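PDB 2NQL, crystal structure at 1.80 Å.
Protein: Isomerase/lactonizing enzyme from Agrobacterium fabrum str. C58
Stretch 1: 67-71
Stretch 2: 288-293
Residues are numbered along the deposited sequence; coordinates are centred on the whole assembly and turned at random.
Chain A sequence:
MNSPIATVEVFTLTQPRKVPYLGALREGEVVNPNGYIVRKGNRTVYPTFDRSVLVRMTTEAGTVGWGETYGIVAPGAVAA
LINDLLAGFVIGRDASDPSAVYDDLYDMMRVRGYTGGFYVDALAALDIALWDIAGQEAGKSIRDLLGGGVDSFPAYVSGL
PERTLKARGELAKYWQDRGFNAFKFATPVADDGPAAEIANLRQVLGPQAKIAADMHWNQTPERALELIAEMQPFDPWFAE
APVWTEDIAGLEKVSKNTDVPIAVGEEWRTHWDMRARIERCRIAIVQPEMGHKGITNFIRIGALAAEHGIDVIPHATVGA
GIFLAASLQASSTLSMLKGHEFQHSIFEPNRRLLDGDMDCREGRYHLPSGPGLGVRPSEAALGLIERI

Stretch 1 67-71: GETYG
Stretch 2 288-293: PEMGHK

A strand meets the start of a weakly bonded helix here, more than two hundred residues away in the same chain, and the contact rests on Tyr70, Gly291 and His292. The first stretch is extended: Gly67 (phi/psi -133/173), Glu68 (-158/150) and Thr69 (-148/-177) lead to Tyr70 at -58/137, and Gly71 (-138/10) turns off. In the second, Pro288 (-63/146) and Glu289 (-108/111) precede a helical run: Met290 at -59/-35, Gly291 at -64/-25, His292 at -88/-19, Lys293 at -118/-49. Within it, His292 N bonds Glu289 O and Lys293 N bonds Met290 O, both at 3.0 Å. Glu289 caps the helix: with chi1 t and chi2 p, its OE2 accepts from Gly291 N at 2.8 Å.

The register is set by Thr69 and Gly291, whose CA atoms lie 4.5 Å apart. Thr69, chi1 t, donates from OG1 to Gly291 O at 2.6 Å, the one hydrogen bond across the interface; Thr69 CA also makes a CA-H...O contact with Gly291 O at 3.5 Å.

Tyr70 covers the most surface. Its CA-to-CB bond points toward the helix, and chi1 -86° with chi2 61° lays the ring against that of His292 (chi1 -78°, chi2 -41°) in an offset stack, centroids 3.7 Å apart and planes at 14°. Tyr70 CZ comes within 3.3 Å of His292 NE2, which lies over the face of the phenol ring. Gly291 C and Glu289 CG sit at that ring's edge, with Glu289 CG 3.5 Å from Tyr70 OH.

Glycine suits position 291: an ideal CB there would fall 3.4 Å from Tyr70 CE1 and 3.1 Å from Glu289 OE2, crowding both the aromatic ring and the cap. The rule is a bare backbone carbonyl for the threonine, beside a flat histidine for the tyrosine.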

ATOM      1  N   GLY A  67       6.245  -5.630  19.711  1.00 16.13           N
ATOM      2  CA  GLY A  67       6.545  -5.102  18.398  1.00 13.65           C
ATOM      3  C   GLY A  67       6.014  -3.677  18.309  1.00 11.94           C
ATOM      4  O   GLY A  67       5.302  -3.218  19.204  1.00 14.73           O
ATOM      5  N   GLU A  68       6.334  -3.000  17.211  1.00 14.23           N
ATOM      6  CA  GLU A  68       5.947  -1.597  17.041  1.00 15.91           C
ATOM      7  C   GLU A  68       5.945  -1.238  15.560  1.00 13.96           C
ATOM      8  O   GLU A  68       6.715  -1.797  14.779  1.00 15.80           O
ATOM      9  CB  GLU A  68       6.938  -0.696  17.815  1.00 14.97           C
ATOM     10  CG  GLU A  68       6.499   0.792  17.975  1.00 12.60           C
ATOM     11  CD  GLU A  68       7.609   1.692  18.535  1.00 20.45           C
ATOM     12  OE1 GLU A  68       8.782   1.256  18.597  1.00 19.20           O
ATOM     13  OE2 GLU A  68       7.301   2.861  18.860  1.00 18.44           O
ATOM     14  N   THR A  69       5.079  -0.302  15.173  1.00 12.95           N
ATOM     15  CA  THR A  69       5.099   0.237  13.825  1.00 15.74           C
ATOM     16  C   THR A  69       4.645   1.700  13.904  1.00 13.87           C
ATOM     17  O   THR A  69       4.397   2.212  14.991  1.00 15.77           O
ATOM     18  CB  THR A  69       4.177  -0.600  12.859  1.00 13.69           C
ATOM     19  OG1 THR A  69       4.320  -0.140  11.517  1.00 15.64           O
ATOM     20  CG2 THR A  69       2.696  -0.580  13.300  1.00 16.47           C
ATOM     21  N   TYR A  70       4.546   2.336  12.748  1.00 11.98           N
ATOM     22  CA  TYR A  70       4.098   3.716  12.636  1.00 14.86           C
ATOM     23  C   TYR A  70       2.716   3.857  13.224  1.00 19.42           C
ATOM     24  O   TYR A  70       1.841   3.012  13.026  1.00 16.15           O
ATOM     25  CB  TYR A  70       4.077   4.154  11.177  1.00 17.06           C
ATOM     26  CG  TYR A  70       5.412   4.672  10.689  1.00 15.22           C
ATOM     27  CD1 TYR A  70       6.550   3.852  10.683  1.00 18.20           C
ATOM     28  CD2 TYR A  70       5.545   5.993  10.244  1.00 19.43           C
ATOM     29  CE1 TYR A  70       7.787   4.339  10.229  1.00 18.83           C
ATOM     30  CE2 TYR A  70       6.782   6.481   9.781  1.00 16.73           C
ATOM     31  CZ  TYR A  70       7.889   5.643   9.784  1.00 20.37           C
ATOM     32  OH  TYR A  70       9.109   6.103   9.320  1.00 21.29           O
ATOM     33  N   GLY A  71       2.543   4.923  13.982  1.00 15.28           N
ATOM     34  CA  GLY A  71       1.235   5.295  14.478  1.00 15.59           C
ATOM     35  C   GLY A  71       0.973   6.782  14.396  1.00 15.44           C
ATOM     36  O   GLY A  71      -0.031   7.225  14.928  1.00 15.49           O
ATOM     37  N   PRO A 288      16.501   1.063   4.656  1.00 20.28           N
ATOM     38  CA  PRO A 288      15.248   0.508   5.142  1.00 22.24           C
ATOM     39  C   PRO A 288      14.830   1.109   6.491  1.00 19.74           C
ATOM     40  O   PRO A 288      15.674   1.447   7.323  1.00 18.27           O
ATOM     41  CB  PRO A 288      15.561  -0.988   5.298  1.00 19.08           C
ATOM     42  CG  PRO A 288      17.053  -1.074   5.440  1.00 21.12           C
ATOM     43  CD  PRO A 288      17.547   0.020   4.552  1.00 16.18           C
ATOM     44  N   GLU A 289      13.525   1.246   6.667  1.00 16.99           N
ATOM     45  CA  GLU A 289      12.931   1.633   7.916  1.00 17.47           C
ATOM     46  C   GLU A 289      12.209   0.460   8.564  1.00 23.62           C
ATOM     47  O   GLU A 289      11.159  -0.004   8.081  1.00 15.95           O
ATOM     48  CB  GLU A 289      11.992   2.835   7.697  1.00 15.16           C
ATOM     49  CG  GLU A 289      11.139   3.237   8.949  1.00 17.37           C
ATOM     50  CD  GLU A 289      11.962   3.314  10.240  1.00 17.99           C
ATOM     51  OE1 GLU A 289      12.884   4.163  10.315  1.00 21.40           O
ATOM     52  OE2 GLU A 289      11.689   2.525  11.187  1.00 18.36           O
ATOM     53  N   MET A 290      12.770  -0.011   9.678  1.00 18.07           N
ATOM     54  CA  MET A 290      12.281  -1.224  10.329  1.00 14.77           C
ATOM     55  C   MET A 290      10.799  -1.102  10.739  1.00 18.88           C
ATOM     56  O   MET A 290      10.057  -2.091  10.680  1.00 19.11           O
ATOM     57  CB  MET A 290      13.121  -1.508  11.578  1.00 16.90           C
ATOM     58  CG  MET A 290      12.623  -2.656  12.425  1.00 16.35           C
ATOM     59  SD  MET A 290      12.511  -4.256  11.569  1.00 19.24           S
ATOM     60  CE  MET A 290      14.237  -4.662  11.362  1.00 15.24           C
ATOM     61  N   GLY A 291      10.366   0.096  11.150  1.00 19.17           N
ATOM     62  CA  GLY A 291       8.983   0.291  11.594  1.00 22.13           C
ATOM     63  C   GLY A 291       7.940   0.071  10.497  1.00 19.37           C
ATOM     64  O   GLY A 291       6.785  -0.249  10.791  1.00 22.43           O
ATOM     65  N   HIS A 292       8.360   0.241   9.245  1.00 19.71           N
ATOM     66  CA  HIS A 292       7.517  -0.025   8.069  1.00 17.92           C
ATOM     67  C   HIS A 292       7.625  -1.493   7.613  1.00 20.45           C
ATOM     68  O   HIS A 292       6.754  -1.966   6.880  1.00 21.45           O
ATOM     69  CB  HIS A 292       7.912   0.863   6.855  1.00 17.67           C
ATOM     70  CG  HIS A 292       7.408   2.268   6.929  1.00 18.66           C
ATOM     71  ND1 HIS A 292       6.142   2.592   7.376  1.00 15.44           N
ATOM     72  CD2 HIS A 292       7.997   3.437   6.576  1.00 17.57           C
ATOM     73  CE1 HIS A 292       5.976   3.903   7.300  1.00 20.71           C
ATOM     74  NE2 HIS A 292       7.089   4.438   6.829  1.00 16.77           N
ATOM     75  N   LYS A 293       8.685  -2.197   8.032  1.00 16.93           N
ATOM     76  CA  LYS A 293       9.142  -3.408   7.317  1.00 15.97           C
ATOM     77  C   LYS A 293       9.076  -4.692   8.130  1.00 19.14           C
ATOM     78  O   LYS A 293       8.562  -5.701   7.646  1.00 19.61           O
ATOM     79  CB  LYS A 293      10.550  -3.224   6.702  1.00 14.56           C
ATOM     80  CG  LYS A 293      10.612  -2.132   5.660  1.00 13.11           C
ATOM     81  CD  LYS A 293      12.011  -2.020   5.071  1.00 16.18           C
ATOM     82  CE  LYS A 293      12.058  -0.996   3.960  1.00 18.73           C
ATOM     83  NZ  LYS A 293      11.784   0.405   4.440  1.00 17.35           N
TER